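Local coordinates for hydrolase (Burkholderia cenocepacia, PDB 4QKU), which probably hydrolyses fumarylacetoacetate to fumarate and acetoacetate, the last step of phenylalanine and tyrosine breakdown, at residues 23-31 and 58-66. Residues are numbered along the deposited sequence; the frame is centred on the assembly and turned at random.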
loop_
_atom_site.group_PDB
_atom_site.type_symbol
_atom_site.label_atom_id
_atom_site.label_comp_id
_atom_site.label_asym_id
_atom_site.label_seq_id
_atom_site.Cartn_x
_atom_site.Cartn_y
_atom_site.Cartn_z
ATOM N N ARG B 23 -14.148 -14.578 35.742
ATOM C CA ARG B 23 -15.357 -14.475 34.956
ATOM C C ARG B 23 -15.492 -15.689 34.023
ATOM O O ARG B 23 -14.504 -16.216 33.488
ATOM C CB ARG B 23 -15.376 -13.144 34.180
ATOM C CG ARG B 23 -16.746 -12.770 33.673
ATOM C CD ARG B 23 -16.821 -11.317 33.260
ATOM N NE ARG B 23 -16.921 -10.413 34.402
ATOM C CZ ARG B 23 -17.176 -9.107 34.311
ATOM N NH1 ARG B 23 -17.363 -8.512 33.124
ATOM N NH2 ARG B 23 -17.227 -8.365 35.405
ATOM N N LYS B 24 -16.735 -16.128 33.835
ATOM C CA LYS B 24 -17.053 -17.298 32.997
ATOM C C LYS B 24 -18.337 -17.037 32.233
ATOM O O LYS B 24 -19.150 -16.200 32.644
ATOM C CB LYS B 24 -17.239 -18.559 33.875
ATOM C CG LYS B 24 -16.044 -18.942 34.732
ATOM C CD LYS B 24 -14.868 -19.417 33.885
ATOM C CE LYS B 24 -13.554 -19.128 34.579
ATOM N NZ LYS B 24 -12.400 -19.464 33.718
ATOM N N SER B 25 -18.546 -17.813 31.164
ATOM C CA SER B 25 -19.750 -17.722 30.352
ATOM C C SER B 25 -20.713 -18.911 30.490
ATOM O O SER B 25 -20.315 -20.032 30.842
ATOM C CB SER B 25 -19.353 -17.567 28.897
ATOM O OG SER B 25 -20.470 -17.187 28.112
ATOM N N TRP B 26 -21.989 -18.642 30.211
ATOM C CA TRP B 26 -22.999 -19.706 30.077
ATOM C C TRP B 26 -22.873 -20.429 28.697
ATOM O O TRP B 26 -23.492 -21.481 28.467
ATOM C CB TRP B 26 -24.421 -19.176 30.288
ATOM C CG TRP B 26 -24.755 -17.913 29.549
ATOM C CD1 TRP B 26 -24.758 -16.644 30.049
ATOM C CD2 TRP B 26 -25.150 -17.798 28.188
ATOM N NE1 TRP B 26 -25.130 -15.745 29.085
ATOM C CE2 TRP B 26 -25.375 -16.429 27.929
ATOM C CE3 TRP B 26 -25.349 -18.716 27.163
ATOM C CZ2 TRP B 26 -25.787 -15.965 26.693
ATOM C CZ3 TRP B 26 -25.763 -18.235 25.913
ATOM C CH2 TRP B 26 -25.973 -16.882 25.699
ATOM N N ILE B 27 -22.051 -19.879 27.816
ATOM C CA ILE B 27 -21.525 -20.642 26.697
ATOM C C ILE B 27 -20.354 -21.433 27.233
ATOM O O ILE B 27 -19.228 -20.919 27.348
ATOM C CB ILE B 27 -21.116 -19.716 25.536
ATOM C CG1 ILE B 27 -22.388 -19.114 24.955
ATOM C CG2 ILE B 27 -20.363 -20.471 24.458
ATOM C CD1 ILE B 27 -22.146 -17.872 24.161
ATOM N N GLU B 28 -20.638 -22.695 27.546
ATOM C CA GLU B 28 -19.734 -23.541 28.308
ATOM C C GLU B 28 -18.398 -23.827 27.622
ATOM O O GLU B 28 -17.383 -23.983 28.283
ATOM C CB GLU B 28 -20.422 -24.878 28.671
ATOM C CG GLU B 28 -19.697 -25.668 29.772
ATOM C CD GLU B 28 -19.557 -24.891 31.085
ATOM O OE1 GLU B 28 -20.586 -24.315 31.580
ATOM O OE2 GLU B 28 -18.431 -24.867 31.645
ATOM N N THR B 29 -18.391 -23.876 26.302
ATOM C CA THR B 29 -17.140 -24.146 25.589
ATOM C C THR B 29 -16.090 -23.050 25.799
ATOM O O THR B 29 -14.898 -23.291 25.636
ATOM C CB THR B 29 -17.372 -24.353 24.087
ATOM O OG1 THR B 29 -18.100 -23.245 23.535
ATOM C CG2 THR B 29 -18.132 -25.667 23.868
ATOM N N ALA B 30 -16.543 -21.864 26.191
ATOM C CA ALA B 30 -15.656 -20.761 26.473
ATOM C C ALA B 30 -14.830 -21.016 27.702
ATOM O O ALA B 30 -13.711 -20.524 27.820
ATOM C CB ALA B 30 -16.455 -19.478 26.654
ATOM N N ASN B 31 -15.387 -21.776 28.630
ATOM C CA ASN B 31 -14.751 -21.981 29.919
ATOM C C ASN B 31 -13.776 -23.148 29.903
ATOM O O ASN B 31 -13.230 -23.505 30.940
ATOM C CB ASN B 31 -15.824 -22.167 30.982
ATOM C CG ASN B 31 -16.899 -21.104 30.902
ATOM O OD1 ASN B 31 -16.619 -19.931 30.654
ATOM N ND2 ASN B 31 -18.130 -21.496 31.162
ATOM N N VAL B 58 -18.155 -11.673 16.950
ATOM C CA VAL B 58 -17.207 -11.824 18.077
ATOM C C VAL B 58 -17.196 -13.297 18.497
ATOM O O VAL B 58 -18.255 -13.920 18.662
ATOM C CB VAL B 58 -17.585 -10.940 19.258
ATOM C CG1 VAL B 58 -16.793 -11.311 20.518
ATOM C CG2 VAL B 58 -17.364 -9.480 18.929
ATOM N N ALA B 59 -15.995 -13.859 18.599
ATOM C CA ALA B 59 -15.820 -15.253 18.933
ATOM C C ALA B 59 -15.998 -15.430 20.417
ATOM O O ALA B 59 -15.520 -14.619 21.205
ATOM C CB ALA B 59 -14.424 -15.719 18.543
ATOM N N LEU B 60 -16.679 -16.502 20.795
ATOM C CA LEU B 60 -16.824 -16.876 22.190
ATOM C C LEU B 60 -17.048 -18.388 22.216
ATOM O O LEU B 60 -18.005 -18.893 21.615
ATOM C CB LEU B 60 -18.013 -16.126 22.817
ATOM C CG LEU B 60 -18.189 -16.270 24.321
ATOM C CD1 LEU B 60 -16.947 -15.857 25.094
ATOM C CD2 LEU B 60 -19.381 -15.471 24.806
ATOM N N GLY B 61 -16.181 -19.108 22.931
ATOM C CA GLY B 61 -16.221 -20.568 22.925
ATOM C C GLY B 61 -16.128 -21.036 21.482
ATOM O O GLY B 61 -15.279 -20.564 20.727
ATOM N N ASP B 62 -17.017 -21.939 21.095
ATOM C CA ASP B 62 -17.032 -22.480 19.735
ATOM C C ASP B 62 -18.091 -21.778 18.883
ATOM O O ASP B 62 -18.456 -22.271 17.827
ATOM C CB ASP B 62 -17.254 -24.015 19.761
ATOM C CG ASP B 62 -18.655 -24.423 20.241
ATOM O OD1 ASP B 62 -19.514 -23.553 20.514
ATOM O OD2 ASP B 62 -18.920 -25.645 20.341
ATOM N N GLN B 63 -18.595 -20.647 19.378
ATOM C CA GLN B 63 -19.670 -19.893 18.754
ATOM C C GLN B 63 -19.165 -18.547 18.245
ATOM O O GLN B 63 -18.042 -18.140 18.547
ATOM C CB GLN B 63 -20.758 -19.588 19.794
ATOM C CG GLN B 63 -21.434 -20.783 20.405
ATOM C CD GLN B 63 -22.265 -21.523 19.380
ATOM O OE1 GLN B 63 -23.215 -20.979 18.817
ATOM N NE2 GLN B 63 -21.920 -22.792 19.144
ATOM N N ILE B 64 -20.037 -17.856 17.508
ATOM C CA ILE B 64 -19.848 -16.473 17.120
ATOM C C ILE B 64 -21.091 -15.664 17.463
ATOM O O ILE B 64 -22.209 -16.048 17.171
ATOM C CB ILE B 64 -19.585 -16.313 15.619
ATOM C CG1 ILE B 64 -18.322 -17.092 15.232
ATOM C CG2 ILE B 64 -19.424 -14.835 15.234
ATOM C CD1 ILE B 64 -18.095 -17.217 13.733
ATOM N N VAL B 65 -20.851 -14.516 18.079
ATOM C CA VAL B 65 -21.875 -13.540 18.340
ATOM C C VAL B 65 -22.115 -12.678 17.074
ATOM O O VAL B 65 -21.237 -11.967 16.595
ATOM C CB VAL B 65 -21.481 -12.648 19.522
ATOM C CG1 VAL B 65 -22.623 -11.720 19.887
ATOM C CG2 VAL B 65 -21.136 -13.521 20.722
ATOM N N ASP B 66 -23.344 -12.738 16.593
ATOM C CA ASP B 66 -23.778 -11.948 15.473
ATOM C C ASP B 66 -24.126 -10.573 16.018
ATOM O O ASP B 66 -25.224 -10.363 16.491
ATOM C CB ASP B 66 -25.004 -12.612 14.827
ATOM C CG ASP B 66 -25.389 -11.987 13.494
ATOM O OD1 ASP B 66 -25.321 -10.744 13.346
ATOM O OD2 ASP B 66 -25.815 -12.741 12.588
#
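Leu-60 sends its two methyls to different neighbours in 23-31: CD1 meets Ala-30 CB at 4.0 Å, while CD2 lies 3.7 Å from Ile-27 CD1. With CG anti to the backbone N (chi1 -172°), the branched end of the side chain is carried toward the loop. CD2 also comes near Ser-25 OG, a hydroxyl that closes an ST turn by accepting from Ile-27 N and is also hydrogen-bonded to Phe-112 O. Gly-61 follows, with Ala-30 N 3.5 Å from its CA and Thr-29 OG1 closer still, at 3.3 Å. Having no side chain, Gly-61 lets the 3-10 turn 28-30 come right up to its CA, and its positive phi (55°) suits the first corner of the turn. Leu-60 to Gln-63 form a type II' turn, the tip of a two-residue beta hairpin joining strands 55-60 and 63-66 in the antiparallel sheet of the N-terminal domain. At Asp-62 the backbone N donates to Thr-29 OG1 (3.0 Å, 148°), tying the hairpin tip to the loop, while Thr-29 CG2 rests 3.6 Å from Asp-62 OD2. Gln-63 NE2 reaches Asp-62 OD1 from above the carboxylate plane, at 2.9 Å, and Gln-63 CG packs loosely against Ile-27 CG2, beside Leu-130 of the neighbouring strand.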